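Toll-like receptor 13 (Mus musculus, PDB 4Z0C) recognises bacterial 23S ribosomal RNA in innate immunity and signals through MYD88 and TRAF6 to NF-kappa-B activation and inflammation. Local coordinates at residues P51-S54 and F55-L58; Y170-H173 and S174-L178; V271-L274 and L275-P279; T414-R417 and Y418-T421; T585-G588 and D589-Y593. One frame throughout, in Å; residues are numbered along the deposited sequence.

Contact 1. Residues P51-S54 and F55-L58. With NAG (2-acetamido-2-deoxy-beta-D-glucopyranose), chain K.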
# COMPACT_ATOMS: atom_id res chain seq x y z
N PRO A 51 -24.34 16.86 -38.05
CA PRO A 51 -25.25 17.00 -39.19
C PRO A 51 -26.58 17.66 -38.81
O PRO A 51 -26.89 17.74 -37.62
CB PRO A 51 -25.48 15.55 -39.65
CG PRO A 51 -25.06 14.68 -38.48
CD PRO A 51 -23.97 15.45 -37.80
N PRO A 52 -27.33 18.15 -39.81
CA PRO A 52 -28.59 18.91 -39.72
C PRO A 52 -29.76 18.35 -38.89
O PRO A 52 -30.59 19.13 -38.48
CB PRO A 52 -29.02 19.03 -41.18
CG PRO A 52 -27.74 19.11 -41.91
CD PRO A 52 -26.80 18.20 -41.19
N TRP A 53 -29.87 17.05 -38.67
CA TRP A 53 -30.91 16.60 -37.75
C TRP A 53 -30.38 15.50 -36.87
O TRP A 53 -30.88 14.37 -36.89
CB TRP A 53 -32.18 16.15 -38.49
CG TRP A 53 -33.18 17.25 -38.74
CD1 TRP A 53 -33.16 18.17 -39.76
CD2 TRP A 53 -34.34 17.55 -37.95
NE1 TRP A 53 -34.24 19.02 -39.64
CE2 TRP A 53 -34.98 18.66 -38.55
CE3 TRP A 53 -34.90 17.00 -36.79
CZ2 TRP A 53 -36.15 19.23 -38.02
CZ3 TRP A 53 -36.08 17.55 -36.28
CH2 TRP A 53 -36.68 18.65 -36.90
N SER A 54 -29.35 15.84 -36.09
CA SER A 54 -28.59 14.86 -35.34
C SER A 54 -29.42 14.15 -34.29
O SER A 54 -29.19 12.98 -34.02
CB SER A 54 -27.37 15.52 -34.69
OG SER A 54 -26.44 15.95 -35.68
N PHE A 55 -30.43 14.82 -33.75
CA PHE A 55 -31.19 14.26 -32.64
C PHE A 55 -32.69 14.10 -32.88
O PHE A 55 -33.48 14.25 -31.95
CB PHE A 55 -30.91 15.06 -31.38
CG PHE A 55 -29.46 15.13 -31.03
CD1 PHE A 55 -28.84 14.07 -30.36
CD2 PHE A 55 -28.68 16.22 -31.42
CE1 PHE A 55 -27.49 14.12 -30.07
CE2 PHE A 55 -27.32 16.27 -31.12
CZ PHE A 55 -26.73 15.21 -30.45
N THR A 56 -33.07 13.78 -34.12
CA THR A 56 -34.48 13.67 -34.54
C THR A 56 -35.37 12.83 -33.62
O THR A 56 -36.43 13.28 -33.20
CB THR A 56 -34.62 13.08 -35.96
OG1 THR A 56 -33.77 13.78 -36.88
CG2 THR A 56 -36.06 13.19 -36.44
N ASN A 57 -34.94 11.61 -33.32
CA ASN A 57 -35.76 10.72 -32.51
C ASN A 57 -35.49 10.84 -31.00
O ASN A 57 -35.92 10.01 -30.21
CB ASN A 57 -35.63 9.26 -33.00
CG ASN A 57 -36.29 9.03 -34.36
OD1 ASN A 57 -37.22 9.75 -34.73
ND2 ASN A 57 -35.83 8.01 -35.10
N LEU A 58 -34.79 11.91 -30.61
CA LEU A 58 -34.42 12.13 -29.22
C LEU A 58 -34.85 13.50 -28.67
O LEU A 58 -34.05 14.22 -28.05
CB LEU A 58 -32.91 11.94 -29.06
CG LEU A 58 -32.43 10.49 -29.16
CD1 LEU A 58 -30.95 10.39 -29.52
CD2 LEU A 58 -32.69 9.79 -27.85
C1 NAG K . -36.70 7.68 -36.22
C2 NAG K . -35.70 7.08 -37.22
C3 NAG K . -36.40 6.40 -38.41
C4 NAG K . -37.32 5.33 -37.85
C5 NAG K . -38.33 5.99 -36.91
C6 NAG K . -39.27 4.93 -36.32
C7 NAG K . -33.43 7.92 -37.48
C8 NAG K . -32.52 8.69 -38.40
N2 NAG K . -34.75 8.07 -37.68
O3 NAG K . -35.49 5.82 -39.32
O4 NAG K . -37.96 4.62 -38.89
O5 NAG K . -37.71 6.74 -35.86
O6 NAG K . -38.53 3.84 -35.82
O7 NAG K . -32.96 7.20 -36.60
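Trp53 and Thr56 meet with their side chains crossing at about a right angle, the threonine hydroxyl reaching the indole obliquely near CE3. Thr56 OG1 lies 3.4 Å from Trp53 CE3, and it donates a hydrogen bond of 2.9 Å to Trp53 O, arriving 35° above the carbonyl plane. The methyl Thr56 CG2 follows behind, 4.0 Å from Trp53 CE3. With OG1 turned anti to its own carbonyl carbon (chi1 -51°), the hydroxyl leans back over the preceding bend and ties it to the backbone three residues earlier. Ser54 and Phe55 are both buried: the phenyl ring has Ser54 O over one face, while its CD2 comes within 3.6 Å of Ser54 CB. Ser54 OG turns away from that ring and donates a 2.7 Å bond to Pro51 O, which satisfies the buried hydroxyl. A type I beta turn follows from Phe55 to Leu58, closed by Leu58 N to Phe55 O at 3.0 Å. On this turn Asn57 ND2 is joined covalently to C1 of a GlcNAc at 1.5 Å, so the sugar is carried on the partly exposed side of a loop whose other side is apolar. The stretch belongs to the first leucine-rich repeat of the ectodomain, in the loop between strands 49-50 and 63-65; Phe55 and Leu58 rest on Ile30 of helix 26-30, Phe55 and Ser54 on its Leu26, and Trp53 touches Arg80 of the loop after strand 73-74.

Contact 2. Residues Y170-H173 and S174-L178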
# COMPACT_ATOMS: atom_id res chain seq x y z
N TYR A 170 -8.95 45.06 -25.24
CA TYR A 170 -9.74 46.28 -25.07
C TYR A 170 -11.23 46.02 -24.91
O TYR A 170 -11.78 45.09 -25.50
CB TYR A 170 -9.51 47.20 -26.27
CG TYR A 170 -8.06 47.58 -26.44
CD1 TYR A 170 -7.46 48.44 -25.53
CD2 TYR A 170 -7.30 47.08 -27.49
CE1 TYR A 170 -6.13 48.79 -25.65
CE2 TYR A 170 -5.96 47.43 -27.62
CZ TYR A 170 -5.39 48.29 -26.70
OH TYR A 170 -4.07 48.66 -26.79
N LEU A 171 -11.89 46.86 -24.12
CA LEU A 171 -13.35 46.83 -24.06
C LEU A 171 -13.95 47.56 -25.26
O LEU A 171 -13.22 48.12 -26.08
CB LEU A 171 -13.86 47.44 -22.75
CG LEU A 171 -13.81 46.62 -21.46
CD1 LEU A 171 -13.26 45.22 -21.70
CD2 LEU A 171 -13.06 47.34 -20.37
N ASP A 172 -15.27 47.53 -25.38
CA ASP A 172 -15.98 48.15 -26.51
C ASP A 172 -16.52 49.55 -26.17
O ASP A 172 -16.89 49.82 -25.03
CB ASP A 172 -17.11 47.22 -26.97
CG ASP A 172 -18.07 47.90 -27.93
OD1 ASP A 172 -19.05 48.51 -27.45
OD2 ASP A 172 -17.84 47.84 -29.15
N HIS A 173 -16.57 50.44 -27.16
CA HIS A 173 -16.99 51.83 -26.91
C HIS A 173 -18.12 52.39 -27.76
O HIS A 173 -18.13 53.57 -28.08
CB HIS A 173 -15.78 52.76 -26.89
CG HIS A 173 -14.81 52.42 -25.81
ND1 HIS A 173 -14.99 52.81 -24.50
CD2 HIS A 173 -13.67 51.69 -25.83
CE1 HIS A 173 -14.00 52.35 -23.77
NE2 HIS A 173 -13.18 51.66 -24.55
N SER A 174 -19.08 51.54 -28.12
CA SER A 174 -20.36 51.99 -28.64
C SER A 174 -21.39 51.66 -27.58
O SER A 174 -21.35 50.58 -27.00
CB SER A 174 -20.71 51.30 -29.96
OG SER A 174 -19.54 51.02 -30.71
N PRO A 175 -22.28 52.62 -27.27
CA PRO A 175 -23.22 52.43 -26.15
C PRO A 175 -24.07 51.17 -26.27
O PRO A 175 -24.72 50.94 -27.28
CB PRO A 175 -24.09 53.69 -26.22
CG PRO A 175 -23.23 54.71 -26.88
CD PRO A 175 -22.35 53.97 -27.85
N ARG A 176 -24.03 50.35 -25.22
CA ARG A 176 -24.89 49.18 -25.14
C ARG A 176 -25.28 48.81 -23.70
O ARG A 176 -24.78 49.38 -22.74
CB ARG A 176 -24.31 47.98 -25.90
CG ARG A 176 -22.82 48.02 -26.16
CD ARG A 176 -22.44 46.81 -27.00
NE ARG A 176 -21.49 47.09 -28.07
CZ ARG A 176 -21.60 46.60 -29.30
NH1 ARG A 176 -22.64 45.84 -29.62
NH2 ARG A 176 -20.69 46.88 -30.22
N SER A 177 -26.18 47.84 -23.58
CA SER A 177 -26.80 47.54 -22.30
C SER A 177 -27.14 46.07 -22.23
O SER A 177 -27.92 45.57 -23.04
CB SER A 177 -28.08 48.38 -22.14
OG SER A 177 -28.60 48.29 -20.83
N LEU A 178 -26.54 45.37 -21.26
CA LEU A 178 -26.89 43.98 -20.95
C LEU A 178 -27.56 43.98 -19.58
O LEU A 178 -26.89 44.06 -18.56
CB LEU A 178 -25.64 43.09 -20.91
CG LEU A 178 -24.96 42.66 -22.22
CD1 LEU A 178 -24.34 43.83 -22.94
CD2 LEU A 178 -23.89 41.64 -21.92
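Arg176 reaches back to Asp172 across an Asx turn, in which Asp172 OD1 accepts the backbone N-H of Ser174 at 3.1 Å; the turn lies in leucine-rich repeat 6, where the chain enters strand 176-177. From CB the arginine runs through an extended CG-CD pair, with CG at 4.0 Å and CD at 3.8 Å from Asp172 OD1. A bend at chi3 (138°) then swings the head round, and NE donates to Asp172 OD1 at 2.9 Å, with the oxygen at the guanidinium edge and in its plane. NH2 continues the side-on grip, donating at 3.2 Å to Asp172 OD2, which is tilted somewhat out of the guanidinium plane. The remaining nitrogen, NH1, faces elsewhere: it forms a salt bridge with Glu150 and a hydrogen bond with Gln153, so the arginine lies between two carboxylates. The Asp172-Arg176 pair is not coplanar: carboxylate and guanidinium planes stand 67° apart, and the side chains cross at about a right angle. Asp172 OD2 is also bonded to Ser146 OG, which helps fix the buried acid against helix 145-152, where Leu149 touches both Asp172 and Arg176. Asp172 OD1 is thus gripped by two donors, Ser174 N and Arg176 NE, which reach it from opposite faces of the carboxylate plane.

Contact 3. Residues V271-L274 and L275-P279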
# COMPACT_ATOMS: atom_id res chain seq x y z
N VAL A 271 -4.20 52.02 -0.33
CA VAL A 271 -5.22 51.01 -0.09
C VAL A 271 -6.29 51.51 0.90
O VAL A 271 -7.48 51.41 0.63
CB VAL A 271 -4.58 49.67 0.41
CG1 VAL A 271 -5.64 48.65 0.70
CG2 VAL A 271 -3.60 49.12 -0.63
N CYS A 272 -5.86 52.06 2.03
CA CYS A 272 -6.82 52.53 3.02
C CYS A 272 -7.66 53.71 2.52
O CYS A 272 -8.84 53.84 2.88
CB CYS A 272 -6.12 52.90 4.32
SG CYS A 272 -5.66 51.50 5.35
N HIS A 273 -7.07 54.56 1.69
CA HIS A 273 -7.84 55.69 1.14
C HIS A 273 -9.02 55.20 0.31
O HIS A 273 -10.10 55.78 0.34
CB HIS A 273 -6.97 56.66 0.32
CG HIS A 273 -7.74 57.81 -0.25
ND1 HIS A 273 -8.42 58.72 0.54
CD2 HIS A 273 -8.00 58.17 -1.53
CE1 HIS A 273 -9.04 59.60 -0.23
NE2 HIS A 273 -8.80 59.28 -1.49
N LEU A 274 -8.79 54.10 -0.41
CA LEU A 274 -9.85 53.45 -1.17
C LEU A 274 -10.83 52.73 -0.25
O LEU A 274 -12.01 53.07 -0.18
CB LEU A 274 -9.25 52.44 -2.16
CG LEU A 274 -10.22 51.57 -2.96
CD1 LEU A 274 -11.19 52.43 -3.76
CD2 LEU A 274 -9.45 50.63 -3.86
N LEU A 275 -10.31 51.73 0.46
CA LEU A 275 -11.11 50.81 1.27
C LEU A 275 -11.89 51.52 2.38
O LEU A 275 -13.00 51.10 2.73
CB LEU A 275 -10.21 49.73 1.88
CG LEU A 275 -10.11 48.39 1.14
CD1 LEU A 275 -10.04 48.56 -0.37
CD2 LEU A 275 -8.91 47.61 1.65
N GLY A 276 -11.29 52.57 2.95
CA GLY A 276 -11.91 53.31 4.03
C GLY A 276 -13.22 54.00 3.65
O GLY A 276 -14.02 54.33 4.53
N ASN A 277 -13.43 54.20 2.36
CA ASN A 277 -14.66 54.83 1.87
C ASN A 277 -15.67 53.89 1.23
O ASN A 277 -16.54 54.33 0.48
CB ASN A 277 -14.33 55.97 0.92
CG ASN A 277 -13.74 57.16 1.64
OD1 ASN A 277 -14.31 57.68 2.60
ND2 ASN A 277 -12.55 57.57 1.21
N LEU A 278 -15.56 52.59 1.52
CA LEU A 278 -16.52 51.63 1.02
C LEU A 278 -17.31 51.06 2.19
O LEU A 278 -16.88 50.11 2.84
CB LEU A 278 -15.79 50.52 0.26
CG LEU A 278 -14.85 51.06 -0.83
CD1 LEU A 278 -13.97 49.95 -1.37
CD2 LEU A 278 -15.66 51.71 -1.94
N PRO A 279 -18.48 51.66 2.48
CA PRO A 279 -19.20 51.38 3.73
C PRO A 279 -19.83 49.99 3.79
O PRO A 279 -20.28 49.57 4.87
CB PRO A 279 -20.27 52.48 3.76
CG PRO A 279 -20.50 52.81 2.31
CD PRO A 279 -19.15 52.68 1.66
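Val271 and Leu275 stand side by side and point the same way from one flank of helix 268-275, with methyl Val271 CG1 set against Leu275 CD2 at 3.6 Å. The other methyl of the leucine, CD1, fits beside Leu274 CG at 4.0 Å, so the two branches of Leu275 meet different neighbours. One turn further on, Leu278 folds back over the helix end: its CG sits 3.5 Å from Leu274 O, and its CD1 approaches Leu274 CG at 4.4 Å, covering the carbonyl of Leu274. This is the C-terminal end of a helix on the solenoid of leucine-rich repeats. The bond from Leu275 N to Val271 O measures 2.9 Å and is nearly straight at 172°; the next bond of the same i to i-4 kind, Gly276 N to Cys272 O, measures 2.8 Å. Then the coil tightens, Asn277 N bonding to Leu274 O at 3.1 Å, and a type I beta turn runs from Leu275 to Leu278. Outside the apolar ridge, Asn277 ND2 gives only a weak bond to His273 O, the amide end bending back toward the exposed His273. Leu274 and Leu275 both press on Met254 of strand 253-255, while Leu278 meets Leu248. Cys272 forms a disulfide with Cys302 of helix 293-302.

Contact 4. Residues T414-R417 and Y418-T421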
# COMPACT_ATOMS: atom_id res chain seq x y z
N THR A 414 2.07 11.22 18.07
CA THR A 414 1.39 10.61 19.20
C THR A 414 0.24 11.50 19.71
O THR A 414 0.31 12.73 19.62
CB THR A 414 2.40 10.30 20.35
OG1 THR A 414 1.82 9.41 21.31
CG2 THR A 414 2.85 11.59 21.02
N ILE A 415 -0.81 10.86 20.19
CA ILE A 415 -1.90 11.54 20.89
C ILE A 415 -2.33 10.65 22.06
O ILE A 415 -2.04 9.45 22.07
CB ILE A 415 -3.13 11.78 19.96
CG1 ILE A 415 -3.44 10.53 19.13
CG2 ILE A 415 -2.89 12.94 19.03
CD1 ILE A 415 -4.75 10.61 18.35
N ASP A 416 -2.99 11.22 23.05
CA ASP A 416 -3.55 10.39 24.12
C ASP A 416 -4.82 10.98 24.73
O ASP A 416 -5.39 11.94 24.20
CB ASP A 416 -2.51 10.13 25.21
CG ASP A 416 -1.92 11.41 25.80
OD1 ASP A 416 -2.67 12.41 25.95
OD2 ASP A 416 -0.70 11.41 26.11
N ARG A 417 -5.21 10.44 25.88
CA ARG A 417 -6.47 10.77 26.52
C ARG A 417 -6.54 12.24 26.94
O ARG A 417 -7.63 12.76 27.21
CB ARG A 417 -6.70 9.90 27.76
CG ARG A 417 -5.79 10.30 28.92
CD ARG A 417 -6.08 9.56 30.21
NE ARG A 417 -4.84 9.01 30.73
CZ ARG A 417 -4.75 7.93 31.50
NH1 ARG A 417 -5.84 7.26 31.83
NH2 ARG A 417 -3.55 7.52 31.93
N TYR A 418 -5.39 12.90 26.96
CA TYR A 418 -5.34 14.30 27.41
C TYR A 418 -5.30 15.26 26.24
O TYR A 418 -5.20 16.46 26.43
CB TYR A 418 -4.11 14.55 28.29
CG TYR A 418 -4.02 13.65 29.51
CD1 TYR A 418 -5.00 13.67 30.50
CD2 TYR A 418 -2.91 12.82 29.69
CE1 TYR A 418 -4.91 12.85 31.61
CE2 TYR A 418 -2.81 12.01 30.80
CZ TYR A 418 -3.81 12.03 31.76
OH TYR A 418 -3.70 11.22 32.87
N SER A 419 -5.39 14.73 25.02
CA SER A 419 -5.17 15.54 23.83
C SER A 419 -6.40 16.37 23.43
O SER A 419 -6.24 17.39 22.77
CB SER A 419 -4.76 14.64 22.66
OG SER A 419 -3.54 13.96 22.92
N PHE A 420 -7.60 15.93 23.80
CA PHE A 420 -8.85 16.59 23.34
C PHE A 420 -9.87 16.95 24.43
O PHE A 420 -11.07 16.95 24.18
CB PHE A 420 -9.55 15.74 22.27
CG PHE A 420 -8.65 15.35 21.14
CD1 PHE A 420 -8.31 16.28 20.16
CD2 PHE A 420 -8.13 14.07 21.07
CE1 PHE A 420 -7.47 15.92 19.13
CE2 PHE A 420 -7.29 13.71 20.03
CZ PHE A 420 -6.95 14.62 19.07
N THR A 421 -9.39 17.31 25.61
CA THR A 421 -10.25 17.62 26.73
C THR A 421 -11.01 18.94 26.55
O THR A 421 -12.05 19.17 27.17
CB THR A 421 -9.42 17.67 28.02
OG1 THR A 421 -8.74 16.42 28.16
CG2 THR A 421 -10.28 17.92 29.25
O HOH W 1 -8.68 13.59 24.75
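Asp416 and Arg417 both hold CG between the backbone N and the carbonyl carbon, chi1 56° and 73°, and these folded torsions bring their ends to Tyr418. In Asp416 the turn places OD1 at 2.9 Å from Tyr418 N, which meets it on the anti side, somewhat out of the carboxylate plane. In Arg417 it lays the aliphatic chain along the tyrosine: CG sits over the centre of the Tyr418 ring, 3.6 Å from the centroid, a CH-pi contact, and the two side chains run the same way. The guanidinium beyond is inclined 40° to the ring. The arrangement is an Asx turn superposed on a type I beta turn from Asp416 to Ser419, in a loop of leucine-rich repeat 16. Ser419 N closes the beta turn on Asp416 O at 2.9 Å, and Ser419 OG accepts Asp416 N at 2.8 Å, so serine and aspartate hold each other from both directions. A water carries the bridge onward, donating to Arg417 O and accepting from Phe420 N. Next to this polar bend Ile415 CD1 comes to the edge of the Phe420 ring, 4.3 Å from CE2; the phenylalanine packs further on Leu447, and Ile415 on Thr443.

Contact 5. Residues T585-G588 and D589-Y593. With nucleotides of chain D.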
# COMPACT_ATOMS: atom_id res chain seq x y z
N THR A 585 -10.97 -9.44 -7.80
CA THR A 585 -9.99 -10.42 -7.34
C THR A 585 -9.14 -10.93 -8.51
O THR A 585 -8.01 -11.35 -8.32
CB THR A 585 -10.63 -11.60 -6.57
OG1 THR A 585 -11.23 -12.54 -7.49
CG2 THR A 585 -11.66 -11.09 -5.58
N LYS A 586 -9.72 -10.92 -9.70
CA LYS A 586 -8.97 -11.04 -10.95
C LYS A 586 -8.46 -12.42 -11.39
O LYS A 586 -7.96 -12.53 -12.50
CB LYS A 586 -7.82 -10.03 -11.01
CG LYS A 586 -8.23 -8.57 -11.09
CD LYS A 586 -7.09 -7.72 -11.64
CE LYS A 586 -7.28 -6.22 -11.37
NZ LYS A 586 -6.85 -5.81 -9.99
N ASP A 587 -8.57 -13.46 -10.58
CA ASP A 587 -8.42 -14.80 -11.18
C ASP A 587 -9.19 -15.89 -10.47
O ASP A 587 -8.62 -16.71 -9.73
CB ASP A 587 -6.96 -15.20 -11.49
CG ASP A 587 -6.10 -15.23 -10.27
OD1 ASP A 587 -6.54 -14.68 -9.25
OD2 ASP A 587 -4.97 -15.76 -10.36
N GLY A 588 -10.48 -15.90 -10.77
CA GLY A 588 -11.49 -16.78 -10.22
C GLY A 588 -11.19 -17.80 -9.15
O GLY A 588 -11.19 -17.48 -7.95
N ASP A 589 -10.96 -19.04 -9.57
CA ASP A 589 -10.90 -20.15 -8.63
C ASP A 589 -9.79 -19.96 -7.60
O ASP A 589 -9.96 -20.29 -6.43
CB ASP A 589 -10.74 -21.48 -9.38
CG ASP A 589 -12.07 -21.99 -9.94
OD1 ASP A 589 -13.12 -21.66 -9.36
OD2 ASP A 589 -12.06 -22.73 -10.95
N ARG A 590 -8.67 -19.38 -8.03
CA ARG A 590 -7.56 -19.12 -7.13
C ARG A 590 -7.87 -17.99 -6.15
O ARG A 590 -7.46 -18.07 -5.00
CB ARG A 590 -6.29 -18.80 -7.90
CG ARG A 590 -5.72 -19.97 -8.69
CD ARG A 590 -4.42 -19.56 -9.36
NE ARG A 590 -4.32 -20.10 -10.71
CZ ARG A 590 -4.40 -19.36 -11.81
NH1 ARG A 590 -4.54 -18.05 -11.73
NH2 ARG A 590 -4.31 -19.92 -13.01
N SER A 591 -8.63 -16.98 -6.58
CA SER A 591 -8.79 -15.77 -5.77
C SER A 591 -10.16 -15.60 -5.13
O SER A 591 -10.34 -14.72 -4.28
CB SER A 591 -8.50 -14.52 -6.61
OG SER A 591 -9.36 -14.40 -7.72
N LEU A 592 -11.12 -16.44 -5.52
CA LEU A 592 -12.49 -16.27 -5.07
C LEU A 592 -13.15 -17.61 -4.83
O LEU A 592 -13.09 -18.48 -5.68
CB LEU A 592 -13.30 -15.51 -6.12
CG LEU A 592 -14.43 -14.55 -5.73
CD1 LEU A 592 -15.50 -14.51 -6.83
CD2 LEU A 592 -15.04 -14.82 -4.37
N TYR A 593 -13.75 -17.77 -3.66
CA TYR A 593 -14.63 -18.90 -3.42
C TYR A 593 -15.87 -18.45 -2.70
O TYR A 593 -15.79 -17.80 -1.66
CB TYR A 593 -13.95 -20.01 -2.61
CG TYR A 593 -14.81 -21.24 -2.49
CD1 TYR A 593 -15.76 -21.36 -1.48
CD2 TYR A 593 -14.70 -22.28 -3.40
CE1 TYR A 593 -16.57 -22.48 -1.38
CE2 TYR A 593 -15.50 -23.40 -3.32
CZ TYR A 593 -16.43 -23.50 -2.31
OH TYR A 593 -17.21 -24.63 -2.24
P A D 9 -2.92 -21.38 -5.89
OP1 A D 9 -2.45 -22.23 -7.02
OP2 A D 9 -4.34 -21.04 -5.65
O5' A D 9 -2.39 -22.06 -4.56
C5' A D 9 -2.66 -21.45 -3.31
C4' A D 9 -1.84 -22.04 -2.20
O4' A D 9 -0.47 -21.56 -2.32
C3' A D 9 -2.31 -21.67 -0.80
O3' A D 9 -2.18 -22.81 0.04
C2' A D 9 -1.34 -20.57 -0.38
O2' A D 9 -1.13 -20.47 1.02
C1' A D 9 -0.06 -20.96 -1.11
N9 A D 9 0.80 -19.82 -1.47
C8 A D 9 0.42 -18.64 -2.08
N7 A D 9 1.40 -17.81 -2.32
C5 A D 9 2.52 -18.48 -1.85
C6 A D 9 3.89 -18.13 -1.79
N6 A D 9 4.38 -16.97 -2.26
N1 A D 9 4.76 -19.04 -1.25
C2 A D 9 4.26 -20.19 -0.79
N3 A D 9 3.00 -20.62 -0.78
C4 A D 9 2.17 -19.72 -1.33
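The short helix 588-591 of leucine-rich repeat 23 starts here, beside bound RNA and the second subunit, and its last residue, Ser591, is tied to the loop before it. Ser591 OG donates to Thr585 OG1 at 2.6 Å and accepts Asp587 N at 3.1 Å, so one hydroxyl joins two points of the loop. Thr585 OG1, whose chi1 of 78° turns it toward the serine, is also hydrogen-bonded to Asn613 OD1. Gly588 O takes two backbone donors, Ser591 N at 2.9 Å and Leu592 N at 2.6 Å, and binds the end of the helix back to its beginning. At the outer side Asp587 and Arg590 cross at about a right angle. Arg590 NH1 reaches Asp587 OD2 at 2.7 Å in a salt bridge, the oxygen lying at the guanidinium edge, but with an N-H...O angle of only 130° the hydrogen bond is weak. The aliphatic part of the same arginine runs past the RNA: its CG is 3.5 Å from OP2 of A9 of chain D. Arg590 also packs on Phe636 of the second subunit, and Asp587 on Asn612 of that subunit. Beyond the helix the chain passes directly into strand 592-594, which lies parallel to strand 564-566; Ser591 and Tyr593 form backbone hydrogen bonds with Val564 there, and Leu592 packs on Leu615.

In the fold
All five contacts are local, at turns or helix ends of the leucine-rich-repeat solenoid, well apart along its arc; the closest pair, contacts 2 and 3, have centres about 28 Å apart, and contacts 2 and 5 lie on opposite sides of the chain's centre. Contact 5 is buried, at RNA and the second subunit, and is mainly polar. Contact 2 lies at the surface and rests on charge, whereas contacts 1, 3 and 4 are partly buried. Contact 3 is the helix end, mostly apolar with backbone bonds; contact 1 combines a hydroxyl-to-carbonyl bond with a glycan, and contact 4 combines an Asx turn with a CH-pi contact.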